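Local coordinates for protein Protease/Reverse transcriptase/ribonuclease H (Eastern chimpanzee simian foamy virus, PDB 7KSF) that carries an aspartic protease, a reverse transcriptase that copies RNA or DNA templates into DNA, and a ribonuclease H that cleaves RNA in hybrids with DNA, at residues R453-V458 with L519-I524; G515-V520 with D554-F559; H18-A23 with Y78-P83; Q1-L6 with L89-L94. The protein carries 1 engineered substitution. All coordinates share one frame; numbering follows the deposited sequence.

Contacts 1 and 2 share strand 518-522 and lie on its two flanks in one mixed sheet: contact 1 joins it to strand 454-460 and is buried, whereas contact 2 joins it to the outermost strand, 557-561, and is only partly buried, where Glu517, Arg556 and Gln558 add polar side chains. Contacts 3 and 4 belong to the protease region, their centres more than 50 Å from those of the other pair. Contact 3, partly buried, is a short parallel pairing that runs into what is probably the active-site loop; contact 4 is a surface meeting of two irregular segments, with one backbone hydrogen bond where the strand contacts have three or four. These two touch through Trp19, Leu3 and Gln91.

Contact 1: residues R453-V458 with L519-I524; sequences RLVIKV and LVYSPI
Between Leu454 to Val458 on one side and Leu519 to Ser522 on the other, two parallel strands run 4.7 Å apart at 20°, joined by four backbone hydrogen bonds: Leu519 N to Leu454 O, Ile456 N to Leu519 O, Tyr521 N to Ile456 O and Val458 N to Tyr521 O. Arg453 opens the side-chain contact by laying its guanidinium over the end of Leu519, whose CD1 stands 3.2 Å above the guanidinium plane, toward its rim. The second methyl, CD2, comes within 3.5 Å of Arg453 NH2. A bend at chi3 (-63°) turns NE out of the line of the aliphatic chain. Arginine suits this edge because its flat group can rest on an apolar neighbour while NH2 makes a salt bridge with Glu472. Further along the same face, the Val455 and Tyr521 side chains cross obliquely, CG1 of Val455 lying 3.8 Å from CD1 of Tyr521. The pairing lies at the middle of a five-stranded mixed sheet with strand order 3-2-1-4-5, the RNase H-like fold, as in the connection domain of other reverse transcriptases; here strands 1 and 4 meet. On the other face Ile456, Val458 and Val520 pack together. Beta-branched residues fit such positions, being compact and compatible with extended backbone. Val458 CG2 lies 4.1 Å from Val520 CG1, and Ile456 CB is 4.3 Å from Val520 CG2. Helix 494-513 packs on this face, with Ala509 against Ile456. Beyond the last bridge Pro523, which has no N-H to offer, sets CD 3.2 Å from Val458 O.

Contact 2: residues G515-V520 with D554-F559; sequences GQEILV and DPRIQF
Gln558 and Leu519 lie side by side and point the same way on one face of a parallel strand pair. From CB, Gln558 runs out with CG 4.0 Å from Leu519 CG. An extended chi2 (172°) carries CD onward, to 3.5 Å from Leu519 CD1. At the tip, OE1 stands 3.5 Å from Leu519 CG, and NE2 comes 3.2 Å from Glu517 OE1, the carboxylate and amide planes being 53° apart. Glutamine suits this position: its CG and OE1 lie along leucine, while NE2 comes near the carboxylate of Glu517. On the opposite face, Val520 CB approaches Phe559 CD2 to 3.6 Å, an apolar pairing fit for the covered side. Three backbone bonds hold the register: Ile518 N to Arg556 O, Gln558 N to Ile518 O and Val520 N to Gln558 O. A type I turn from Asp554 to Ile557 leads into the second strand; within it Asp554 OD1 accepts from Arg556 N at 3.1 Å, an Asx turn that aspartate's short carboxylate is well placed to make. Strand 557-561 is outermost in the sheet; strand 518-522 has strand 454-460 on its other flank, and helix 494-513 packs on Ile518 through Ala509, Met510 and Ala513.

Contact 3: residues H18-A23 with Y78-P83; sequences HWASGA and YILLSP. Engineered in segment 18-23: Ala20 (natural residue Asp).
Trp19 and Pro83 cross at about a right angle, the proline CB lying 3.4 Å from Trp19 CZ2, toward the rim of the indole. Trp19 CG is anti to the backbone N (chi1 -158°). The broad ring gives the compact pyrrolidine a large apolar surface. Pro83 also brings CD to 3.2 Å from Ala20 O, a carbonyl contact made by a residue that has no N-H of its own. Ala20 is an engineered residue, aspartate in the natural sequence; its CB rests 3.7 Å from Leu80 CD1. At the other end the His18 and Tyr78 rings meet obliquely, centroids 5.4 Å apart and planes at 76°, with His18 ND1 3.9 Å from Tyr78 CD2. A short parallel pairing sets this alignment: His18 N bonds to Ile79 O, Leu81 N to His18 O and Ala20 N to Leu81 O. Farther out, Ser82 ties the second segment to the chain just beyond Ala23, OG bonding to Thr24 O and N to Thr26 OG1 at the start of strand 26-29; a small hydroxyl suits so close a link. Gln91 packs on Trp19, and His143 meets the Tyr78 ring. The sequence Ala20-Ser21-Gly22 stands where retroviral aspartic proteases carry their Asp-Thr/Ser-Gly signature, so this is very probably the protease active-site loop, held beside strand 79-81.

Contact 4: residues Q1-L6 with L89-L94; sequences QLLQPL and LTQQPL
Leu89 meets Leu6 tip to tip, CD2 of Leu89 lying 3.6 Å from CD1 of Leu6, a plain apolar junction suited to two branched aliphatic ends. Gln91 comes next and crosses Leu3 at about a right angle. Its bend at chi2 (-94°) turns CD aside, CG lies 3.6 Å from Leu3 CD1, and OE1 comes within 3.2 Å of Leu3 CD2. CG and the amide oxygen of Gln91 both lie against the leucine methyls; the residue also touches Trp19. At Pro93 the two backbones form a single bridge with Leu3. Having no N-H, proline can offer only its carbonyl as a backbone hydrogen-bonding group, and Pro93 O lies 3.7 Å from Gln4 NE2. Leu94 closes the walk: its N donates to Leu2 O at 3.1 Å, and its CD1 packs 3.7 Å from Gln4 CG, the two side chains again crossing at about a right angle. Helix 171-184 lies beyond, touching Leu94 through Gln184 and Gln4 through Lys183. The contact thus joins the N-terminal tail of the protease region to the loop after strand 79-81. In mature retroviral proteases, terminal tails typically interleave between two subunits at the dimer interface; here, with one chain in the assembly, the N-terminal tail packs within its own chain.

Contact 1: residues R453-V458 with L519-I524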
loop_
_atom_site.group_PDB
_atom_site.type_symbol
_atom_site.label_atom_id
_atom_site.label_comp_id
_atom_site.label_asym_id
_atom_site.label_seq_id
_atom_site.Cartn_x
_atom_site.Cartn_y
_atom_site.Cartn_z
ATOM N N ARG A 453 10.004 3.648 32.285
ATOM C CA ARG A 453 9.716 2.957 31.040
ATOM C C ARG A 453 8.674 3.725 30.232
ATOM O O ARG A 453 7.933 4.564 30.753
ATOM C CB ARG A 453 9.229 1.535 31.320
ATOM C CG ARG A 453 10.224 0.693 32.100
ATOM C CD ARG A 453 9.676 -0.695 32.382
ATOM N NE ARG A 453 8.483 -0.652 33.222
ATOM C CZ ARG A 453 7.787 -1.725 33.581
ATOM N NH1 ARG A 453 8.163 -2.929 33.173
ATOM N NH2 ARG A 453 6.713 -1.598 34.348
ATOM N N LEU A 454 8.624 3.428 28.935
ATOM C CA LEU A 454 7.752 4.139 28.010
ATOM C C LEU A 454 6.391 3.454 27.970
ATOM O O LEU A 454 6.287 2.290 27.572
ATOM C CB LEU A 454 8.379 4.186 26.617
ATOM C CG LEU A 454 8.180 5.445 25.768
ATOM C CD1 LEU A 454 8.980 5.338 24.480
ATOM C CD2 LEU A 454 6.711 5.695 25.466
ATOM N N VAL A 455 5.349 4.182 28.376
ATOM C CA VAL A 455 3.979 3.676 28.379
ATOM C C VAL A 455 3.234 4.276 27.197
ATOM O O VAL A 455 3.258 5.497 26.992
ATOM C CB VAL A 455 3.263 4.008 29.701
ATOM C CG1 VAL A 455 1.763 3.796 29.559
ATOM C CG2 VAL A 455 3.822 3.157 30.825
ATOM N N ILE A 456 2.567 3.423 26.423
ATOM C CA ILE A 456 1.830 3.841 25.238
ATOM C C ILE A 456 0.409 3.312 25.341
ATOM O O ILE A 456 0.203 2.095 25.409
ATOM C CB ILE A 456 2.491 3.341 23.943
ATOM C CG1 ILE A 456 3.971 3.719 23.914
ATOM C CG2 ILE A 456 1.781 3.913 22.732
ATOM C CD1 ILE A 456 4.709 3.150 22.731
ATOM N N LYS A 457 -0.563 4.217 25.349
ATOM C CA LYS A 457 -1.973 3.850 25.337
ATOM C C LYS A 457 -2.523 4.060 23.935
ATOM O O LYS A 457 -2.407 5.154 23.372
ATOM C CB LYS A 457 -2.759 4.670 26.362
ATOM C CG LYS A 457 -2.358 4.401 27.806
ATOM C CD LYS A 457 -3.270 5.137 28.777
ATOM C CE LYS A 457 -2.999 4.726 30.214
ATOM N NZ LYS A 457 -3.963 5.369 31.150
ATOM N N VAL A 458 -3.114 3.011 23.365
ATOM C CA VAL A 458 -3.501 2.998 21.959
ATOM C C VAL A 458 -4.983 2.665 21.845
ATOM O O VAL A 458 -5.447 1.654 22.390
ATOM C CB VAL A 458 -2.664 1.989 21.150
ATOM C CG1 VAL A 458 -3.060 2.033 19.687
ATOM C CG2 VAL A 458 -1.183 2.287 21.307
ATOM N N LEU A 519 6.019 -0.676 27.500
ATOM C CA LEU A 519 4.779 -1.355 27.851
ATOM C C LEU A 519 3.624 -0.652 27.150
ATOM O O LEU A 519 3.498 0.573 27.231
ATOM C CB LEU A 519 4.557 -1.365 29.365
ATOM C CG LEU A 519 5.312 -2.407 30.195
ATOM C CD1 LEU A 519 6.808 -2.117 30.256
ATOM C CD2 LEU A 519 4.716 -2.475 31.588
ATOM N N VAL A 520 2.795 -1.427 26.462
ATOM C CA VAL A 520 1.698 -0.892 25.669
ATOM C C VAL A 520 0.390 -1.364 26.280
ATOM O O VAL A 520 0.206 -2.560 26.524
ATOM C CB VAL A 520 1.802 -1.318 24.193
ATOM C CG1 VAL A 520 0.657 -0.727 23.392
ATOM C CG2 VAL A 520 3.137 -0.883 23.616
ATOM N N TYR A 521 -0.509 -0.422 26.537
ATOM C CA TYR A 521 -1.846 -0.726 27.017
ATOM C C TYR A 521 -2.836 -0.567 25.873
ATOM O O TYR A 521 -2.722 0.357 25.063
ATOM C CB TYR A 521 -2.226 0.178 28.190
ATOM C CG TYR A 521 -1.386 -0.068 29.425
ATOM C CD1 TYR A 521 -0.130 0.509 29.558
ATOM C CD2 TYR A 521 -1.845 -0.881 30.450
ATOM C CE1 TYR A 521 0.642 0.286 30.677
ATOM C CE2 TYR A 521 -1.079 -1.110 31.577
ATOM C CZ TYR A 521 0.163 -0.524 31.686
ATOM O OH TYR A 521 0.930 -0.748 32.802
ATOM N N SER A 522 -3.804 -1.476 25.814
ATOM C CA SER A 522 -4.692 -1.571 24.667
ATOM C C SER A 522 -6.019 -2.169 25.113
ATOM O O SER A 522 -6.058 -2.924 26.090
ATOM C CB SER A 522 -4.064 -2.433 23.565
ATOM O OG SER A 522 -3.306 -3.488 24.128
ATOM N N PRO A 523 -7.115 -1.847 24.420
ATOM C CA PRO A 523 -8.411 -2.454 24.762
ATOM C C PRO A 523 -8.493 -3.943 24.489
ATOM O O PRO A 523 -9.563 -4.528 24.695
ATOM C CB PRO A 523 -9.409 -1.687 23.871
ATOM C CG PRO A 523 -8.666 -0.495 23.369
ATOM C CD PRO A 523 -7.228 -0.876 23.321
ATOM N N ILE A 524 -7.418 -4.577 24.047
ATOM C CA ILE A 524 -7.436 -5.997 23.730
ATOM C C ILE A 524 -7.057 -6.784 24.977
ATOM O O ILE A 524 -6.114 -6.420 25.692
ATOM C CB ILE A 524 -6.490 -6.304 22.564
ATOM C CG1 ILE A 524 -5.077 -5.832 22.907
ATOM C CG2 ILE A 524 -7.009 -5.647 21.279
ATOM C CD1 ILE A 524 -4.154 -5.741 21.730
#

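Contact 2: residues G515-V520 with D554-F559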
loop_
_atom_site.group_PDB
_atom_site.type_symbol
_atom_site.label_atom_id
_atom_site.label_comp_id
_atom_site.label_asym_id
_atom_site.label_seq_id
_atom_site.Cartn_x
_atom_site.Cartn_y
_atom_site.Cartn_z
ATOM N N GLY A 515 16.771 2.822 25.050
ATOM C CA GLY A 515 17.201 1.658 25.796
ATOM C C GLY A 515 16.291 1.244 26.924
ATOM O O GLY A 515 16.717 0.487 27.800
ATOM N N GLN A 516 15.047 1.712 26.934
ATOM C CA GLN A 516 14.083 1.382 27.972
ATOM C C GLN A 516 12.993 0.473 27.416
ATOM O O GLN A 516 12.589 0.610 26.254
ATOM C CB GLN A 516 13.454 2.648 28.562
ATOM C CG GLN A 516 14.368 3.396 29.509
ATOM C CD GLN A 516 14.627 2.624 30.787
ATOM O OE1 GLN A 516 13.784 1.845 31.235
ATOM N NE2 GLN A 516 15.799 2.826 31.378
ATOM N N GLU A 517 12.604 -0.503 28.249
ATOM C CA GLU A 517 11.507 -1.376 27.862
ATOM C C GLU A 517 10.231 -0.569 27.666
ATOM O O GLU A 517 10.016 0.463 28.310
ATOM C CB GLU A 517 11.282 -2.461 28.916
ATOM C CG GLU A 517 12.502 -3.324 29.199
ATOM C CD GLU A 517 12.249 -4.352 30.286
ATOM O OE1 GLU A 517 11.104 -4.437 30.778
ATOM O OE2 GLU A 517 13.200 -5.078 30.648
ATOM N N ILE A 518 9.376 -1.050 26.770
ATOM C CA ILE A 518 8.146 -0.362 26.389
ATOM C C ILE A 518 6.965 -1.244 26.766
ATOM O O ILE A 518 6.920 -2.423 26.395
ATOM C CB ILE A 518 8.125 -0.035 24.885
ATOM C CG1 ILE A 518 9.299 0.867 24.518
ATOM C CG2 ILE A 518 6.805 0.606 24.497
ATOM C CD1 ILE A 518 9.355 1.213 23.054
ATOM N N LEU A 519 6.019 -0.676 27.500
ATOM C CA LEU A 519 4.779 -1.355 27.851
ATOM C C LEU A 519 3.624 -0.652 27.150
ATOM O O LEU A 519 3.498 0.573 27.231
ATOM C CB LEU A 519 4.557 -1.365 29.365
ATOM C CG LEU A 519 5.312 -2.407 30.195
ATOM C CD1 LEU A 519 6.808 -2.117 30.256
ATOM C CD2 LEU A 519 4.716 -2.475 31.588
ATOM N N VAL A 520 2.795 -1.427 26.462
ATOM C CA VAL A 520 1.698 -0.892 25.669
ATOM C C VAL A 520 0.390 -1.364 26.280
ATOM O O VAL A 520 0.206 -2.560 26.524
ATOM C CB VAL A 520 1.802 -1.318 24.193
ATOM C CG1 VAL A 520 0.657 -0.727 23.392
ATOM C CG2 VAL A 520 3.137 -0.883 23.616
ATOM N N ASP A 554 9.583 -9.621 20.801
ATOM C CA ASP A 554 10.600 -8.804 21.446
ATOM C C ASP A 554 10.354 -8.764 22.951
ATOM O O ASP A 554 9.272 -8.352 23.381
ATOM C CB ASP A 554 10.592 -7.394 20.870
ATOM C CG ASP A 554 11.935 -6.710 20.995
ATOM O OD1 ASP A 554 12.541 -6.781 22.083
ATOM O OD2 ASP A 554 12.390 -6.110 19.999
ATOM N N PRO A 555 11.314 -9.189 23.779
ATOM C CA PRO A 555 11.118 -9.096 25.236
ATOM C C PRO A 555 11.083 -7.670 25.749
ATOM O O PRO A 555 10.562 -7.436 26.846
ATOM C CB PRO A 555 12.319 -9.863 25.810
ATOM C CG PRO A 555 12.879 -10.647 24.659
ATOM C CD PRO A 555 12.587 -9.843 23.435
ATOM N N ARG A 556 11.627 -6.714 24.994
ATOM C CA ARG A 556 11.616 -5.319 25.424
ATOM C C ARG A 556 10.204 -4.749 25.455
ATOM O O ARG A 556 9.919 -3.844 26.249
ATOM C CB ARG A 556 12.494 -4.481 24.500
ATOM C CG ARG A 556 13.972 -4.823 24.554
ATOM C CD ARG A 556 14.607 -4.298 25.829
ATOM N NE ARG A 556 16.063 -4.393 25.790
ATOM C CZ ARG A 556 16.876 -3.760 26.629
ATOM N NH1 ARG A 556 16.376 -2.980 27.576
ATOM N NH2 ARG A 556 18.189 -3.904 26.517
ATOM N N ILE A 557 9.318 -5.256 24.605
ATOM C CA ILE A 557 7.956 -4.756 24.483
ATOM C C ILE A 557 7.002 -5.767 25.105
ATOM O O ILE A 557 7.142 -6.977 24.902
ATOM C CB ILE A 557 7.592 -4.485 23.008
ATOM C CG1 ILE A 557 8.628 -3.556 22.371
ATOM C CG2 ILE A 557 6.198 -3.882 22.903
ATOM C CD1 ILE A 557 8.389 -3.282 20.902
ATOM N N GLN A 558 6.085 -5.244 25.921
ATOM C CA GLN A 558 5.049 -6.052 26.614
ATOM C C GLN A 558 3.699 -5.378 26.384
ATOM O O GLN A 558 3.649 -4.136 26.400
ATOM C CB GLN A 558 5.339 -6.157 28.112
ATOM C CG GLN A 558 6.738 -5.702 28.505
ATOM C CD GLN A 558 6.891 -5.653 30.005
ATOM O OE1 GLN A 558 5.933 -5.849 30.749
ATOM N NE2 GLN A 558 8.104 -5.387 30.461
ATOM N N PHE A 559 2.649 -6.175 26.189
ATOM C CA PHE A 559 1.319 -5.639 25.923
ATOM C C PHE A 559 0.369 -6.001 27.055
ATOM O O PHE A 559 0.249 -7.175 27.423
ATOM C CB PHE A 559 0.783 -6.166 24.591
ATOM C CG PHE A 559 1.604 -5.758 23.408
ATOM C CD1 PHE A 559 2.666 -6.540 22.985
ATOM C CD2 PHE A 559 1.325 -4.587 22.724
ATOM C CE1 PHE A 559 3.429 -6.165 21.899
ATOM C CE2 PHE A 559 2.085 -4.206 21.637
ATOM C CZ PHE A 559 3.139 -4.995 21.223
#

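Contact 3: residues H18-A23 with Y78-P83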
loop_
_atom_site.group_PDB
_atom_site.type_symbol
_atom_site.label_atom_id
_atom_site.label_comp_id
_atom_site.label_asym_id
_atom_site.label_seq_id
_atom_site.Cartn_x
_atom_site.Cartn_y
_atom_site.Cartn_z
ATOM N N HIS A 18 13.572 -28.791 -19.003
ATOM C CA HIS A 18 13.761 -27.414 -19.439
ATOM C C HIS A 18 14.781 -27.385 -20.567
ATOM O O HIS A 18 15.925 -27.817 -20.386
ATOM C CB HIS A 18 14.208 -26.523 -18.279
ATOM C CG HIS A 18 13.108 -26.175 -17.323
ATOM N ND1 HIS A 18 12.609 -27.073 -16.405
ATOM C CD2 HIS A 18 12.406 -25.031 -17.150
ATOM C CE1 HIS A 18 11.651 -26.495 -15.702
ATOM N NE2 HIS A 18 11.508 -25.256 -16.135
ATOM N N TRP A 19 14.358 -26.885 -21.724
ATOM C CA TRP A 19 15.238 -26.745 -22.876
ATOM C C TRP A 19 16.404 -25.824 -22.537
ATOM O O TRP A 19 16.207 -24.645 -22.231
ATOM C CB TRP A 19 14.436 -26.192 -24.053
ATOM C CG TRP A 19 15.002 -26.465 -25.412
ATOM C CD1 TRP A 19 14.786 -27.570 -26.184
ATOM C CD2 TRP A 19 15.849 -25.601 -26.177
ATOM N NE1 TRP A 19 15.457 -27.454 -27.376
ATOM C CE2 TRP A 19 16.118 -26.253 -27.397
ATOM C CE3 TRP A 19 16.414 -24.343 -25.947
ATOM C CZ2 TRP A 19 16.925 -25.690 -28.386
ATOM C CZ3 TRP A 19 17.216 -23.786 -26.928
ATOM C CH2 TRP A 19 17.464 -24.458 -28.129
ATOM N N ALA A 20 17.616 -26.365 -22.578
ATOM C CA ALA A 20 18.814 -25.601 -22.267
ATOM C C ALA A 20 19.482 -25.124 -23.550
ATOM O O ALA A 20 19.319 -25.723 -24.616
ATOM C CB ALA A 20 19.801 -26.433 -21.445
ATOM N N SER A 21 20.232 -24.031 -23.437
ATOM C CA SER A 21 20.956 -23.475 -24.571
ATOM C C SER A 21 22.426 -23.856 -24.584
ATOM O O SER A 21 23.040 -23.868 -25.656
ATOM C CB SER A 21 20.834 -21.946 -24.581
ATOM O OG SER A 21 21.504 -21.387 -25.698
ATOM N N GLY A 22 23.006 -24.165 -23.426
ATOM C CA GLY A 22 24.393 -24.586 -23.398
ATOM C C GLY A 22 24.591 -25.917 -24.098
ATOM O O GLY A 22 23.690 -26.756 -24.157
ATOM N N ALA A 23 25.792 -26.100 -24.639
ATOM C CA ALA A 23 26.124 -27.324 -25.355
ATOM C C ALA A 23 26.392 -28.502 -24.428
ATOM O O ALA A 23 26.583 -29.620 -24.918
ATOM C CB ALA A 23 27.339 -27.092 -26.258
ATOM N N TYR A 78 14.577 -30.485 -11.447
ATOM C CA TYR A 78 14.169 -30.438 -12.841
ATOM C C TYR A 78 15.216 -31.117 -13.717
ATOM O O TYR A 78 16.365 -31.315 -13.312
ATOM C CB TYR A 78 13.953 -28.992 -13.301
ATOM C CG TYR A 78 15.227 -28.185 -13.390
ATOM C CD1 TYR A 78 15.753 -27.557 -12.267
ATOM C CD2 TYR A 78 15.905 -28.051 -14.595
ATOM C CE1 TYR A 78 16.921 -26.817 -12.345
ATOM C CE2 TYR A 78 17.071 -27.316 -14.679
ATOM C CZ TYR A 78 17.576 -26.702 -13.555
ATOM O OH TYR A 78 18.739 -25.968 -13.631
ATOM N N ILE A 79 14.803 -31.471 -14.930
ATOM C CA ILE A 79 15.675 -32.116 -15.904
ATOM C C ILE A 79 16.181 -31.027 -16.847
ATOM O O ILE A 79 15.456 -30.571 -17.734
ATOM C CB ILE A 79 14.959 -33.231 -16.668
ATOM C CG1 ILE A 79 14.510 -34.333 -15.709
ATOM C CG2 ILE A 79 15.866 -33.804 -17.740
ATOM C CD1 ILE A 79 13.766 -35.466 -16.388
ATOM N N LEU A 80 17.424 -30.600 -16.643
ATOM C CA LEU A 80 18.069 -29.674 -17.567
ATOM C C LEU A 80 18.315 -30.401 -18.883
ATOM O O LEU A 80 19.179 -31.280 -18.961
ATOM C CB LEU A 80 19.373 -29.150 -16.975
ATOM C CG LEU A 80 20.076 -28.035 -17.752
ATOM C CD1 LEU A 80 19.229 -26.773 -17.764
ATOM C CD2 LEU A 80 21.449 -27.760 -17.163
ATOM N N LEU A 81 17.557 -30.042 -19.911
ATOM C CA LEU A 81 17.507 -30.808 -21.149
ATOM C C LEU A 81 18.450 -30.197 -22.180
ATOM O O LEU A 81 18.284 -29.036 -22.569
ATOM C CB LEU A 81 16.080 -30.851 -21.690
ATOM C CG LEU A 81 15.835 -31.748 -22.900
ATOM C CD1 LEU A 81 16.376 -33.144 -22.638
ATOM C CD2 LEU A 81 14.350 -31.794 -23.206
ATOM N N SER A 82 19.427 -30.983 -22.621
ATOM C CA SER A 82 20.329 -30.521 -23.665
ATOM C C SER A 82 19.569 -30.395 -24.983
ATOM O O SER A 82 18.749 -31.257 -25.312
ATOM C CB SER A 82 21.508 -31.482 -23.820
ATOM O OG SER A 82 22.458 -30.987 -24.745
ATOM N N PRO A 83 19.818 -29.335 -25.758
ATOM C CA PRO A 83 19.053 -29.144 -27.002
ATOM C C PRO A 83 19.348 -30.189 -28.054
ATOM O O PRO A 83 18.496 -30.464 -28.908
ATOM C CB PRO A 83 19.488 -27.749 -27.458
ATOM C CG PRO A 83 20.872 -27.611 -26.925
ATOM C CD PRO A 83 20.864 -28.315 -25.592
#

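Contact 4: residues Q1-L6 with L89-L94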
loop_
_atom_site.group_PDB
_atom_site.type_symbol
_atom_site.label_atom_id
_atom_site.label_comp_id
_atom_site.label_asym_id
_atom_site.label_seq_id
_atom_site.Cartn_x
_atom_site.Cartn_y
_atom_site.Cartn_z
ATOM N N GLN A 1 12.749 -20.904 -16.296
ATOM C CA GLN A 1 12.928 -19.477 -16.542
ATOM C C GLN A 1 11.861 -18.949 -17.492
ATOM O O GLN A 1 10.665 -19.141 -17.270
ATOM C CB GLN A 1 14.320 -19.196 -17.115
ATOM C CG GLN A 1 15.470 -19.572 -16.197
ATOM C CD GLN A 1 16.824 -19.285 -16.820
ATOM O OE1 GLN A 1 17.857 -19.410 -16.168
ATOM N NE2 GLN A 1 16.823 -18.899 -18.093
ATOM N N LEU A 2 12.310 -18.285 -18.560
ATOM C CA LEU A 2 11.419 -17.749 -19.578
ATOM C C LEU A 2 10.909 -18.811 -20.542
ATOM O O LEU A 2 10.033 -18.515 -21.361
ATOM C CB LEU A 2 12.127 -16.649 -20.368
ATOM C CG LEU A 2 12.784 -15.556 -19.531
ATOM C CD1 LEU A 2 13.676 -14.701 -20.410
ATOM C CD2 LEU A 2 11.726 -14.707 -18.844
ATOM N N LEU A 3 11.434 -20.027 -20.475
ATOM C CA LEU A 3 11.007 -21.103 -21.355
ATOM C C LEU A 3 9.981 -21.972 -20.647
ATOM O O LEU A 3 10.129 -22.293 -19.462
ATOM C CB LEU A 3 12.197 -21.947 -21.805
ATOM C CG LEU A 3 13.332 -21.143 -22.441
ATOM C CD1 LEU A 3 14.400 -22.070 -22.998
ATOM C CD2 LEU A 3 12.796 -20.217 -23.522
ATOM N N GLN A 4 8.941 -22.343 -21.378
ATOM C CA GLN A 4 7.862 -23.127 -20.797
ATOM C C GLN A 4 8.378 -24.502 -20.387
ATOM O O GLN A 4 9.032 -25.178 -21.191
ATOM C CB GLN A 4 6.714 -23.265 -21.790
ATOM C CG GLN A 4 5.476 -23.932 -21.222
ATOM C CD GLN A 4 4.270 -23.773 -22.123
ATOM O OE1 GLN A 4 3.133 -23.976 -21.703
ATOM N NE2 GLN A 4 4.513 -23.403 -23.377
ATOM N N PRO A 5 8.122 -24.940 -19.162
ATOM C CA PRO A 5 8.528 -26.290 -18.765
ATOM C C PRO A 5 7.752 -27.341 -19.540
ATOM O O PRO A 5 6.616 -27.124 -19.966
ATOM C CB PRO A 5 8.194 -26.340 -17.271
ATOM C CG PRO A 5 7.119 -25.326 -17.097
ATOM C CD PRO A 5 7.419 -24.231 -18.078
ATOM N N LEU A 6 8.388 -28.496 -19.714
ATOM C CA LEU A 6 7.854 -29.557 -20.541
ATOM C C LEU A 6 7.571 -30.788 -19.690
ATOM O O LEU A 6 8.467 -31.258 -18.975
ATOM C CB LEU A 6 8.842 -29.906 -21.657
ATOM C CG LEU A 6 9.419 -28.669 -22.347
ATOM C CD1 LEU A 6 10.740 -28.988 -23.021
ATOM C CD2 LEU A 6 8.421 -28.102 -23.348
ATOM N N LEU A 89 11.830 -31.679 -30.816
ATOM C CA LEU A 89 11.209 -30.650 -29.995
ATOM C C LEU A 89 12.006 -29.356 -30.067
ATOM O O LEU A 89 13.233 -29.354 -29.907
ATOM C CB LEU A 89 11.097 -31.124 -28.551
ATOM C CG LEU A 89 10.638 -30.102 -27.516
ATOM C CD1 LEU A 89 9.249 -29.591 -27.852
ATOM C CD2 LEU A 89 10.666 -30.738 -26.140
ATOM N N THR A 90 11.306 -28.254 -30.309
ATOM C CA THR A 90 11.912 -26.937 -30.404
ATOM C C THR A 90 11.593 -26.126 -29.158
ATOM O O THR A 90 10.654 -26.423 -28.413
ATOM C CB THR A 90 11.423 -26.202 -31.657
ATOM O OG1 THR A 90 11.918 -24.856 -31.650
ATOM C CG2 THR A 90 9.901 -26.172 -31.704
ATOM N N GLN A 91 12.399 -25.094 -28.931
ATOM C CA GLN A 91 12.194 -24.205 -27.798
ATOM C C GLN A 91 11.061 -23.233 -28.094
ATOM O O GLN A 91 11.010 -22.628 -29.172
ATOM C CB GLN A 91 13.481 -23.446 -27.480
ATOM C CG GLN A 91 13.329 -22.319 -26.473
ATOM C CD GLN A 91 13.086 -20.974 -27.132
ATOM O OE1 GLN A 91 12.255 -20.186 -26.679
ATOM N NE2 GLN A 91 13.817 -20.703 -28.207
ATOM N N GLN A 92 10.146 -23.087 -27.136
ATOM C CA GLN A 92 9.063 -22.125 -27.240
ATOM C C GLN A 92 8.956 -21.333 -25.946
ATOM O O GLN A 92 9.201 -21.878 -24.860
ATOM C CB GLN A 92 7.727 -22.822 -27.537
ATOM C CG GLN A 92 7.685 -23.544 -28.877
ATOM C CD GLN A 92 6.309 -24.091 -29.200
ATOM O OE1 GLN A 92 5.339 -23.826 -28.486
ATOM N NE2 GLN A 92 6.213 -24.856 -30.281
ATOM N N PRO A 93 8.604 -20.052 -26.027
ATOM C CA PRO A 93 8.492 -19.243 -24.808
ATOM C C PRO A 93 7.341 -19.712 -23.930
ATOM O O PRO A 93 6.457 -20.458 -24.354
ATOM C CB PRO A 93 8.248 -17.825 -25.343
ATOM C CG PRO A 93 7.665 -18.030 -26.700
ATOM C CD PRO A 93 8.324 -19.269 -27.240
ATOM N N LEU A 94 7.373 -19.267 -22.679
ATOM C CA LEU A 94 6.306 -19.601 -21.751
ATOM C C LEU A 94 5.049 -18.814 -22.097
ATOM O O LEU A 94 5.105 -17.620 -22.396
ATOM C CB LEU A 94 6.735 -19.310 -20.315
ATOM C CG LEU A 94 5.659 -19.474 -19.245
ATOM C CD1 LEU A 94 5.144 -20.905 -19.189
ATOM C CD2 LEU A 94 6.208 -19.051 -17.898
#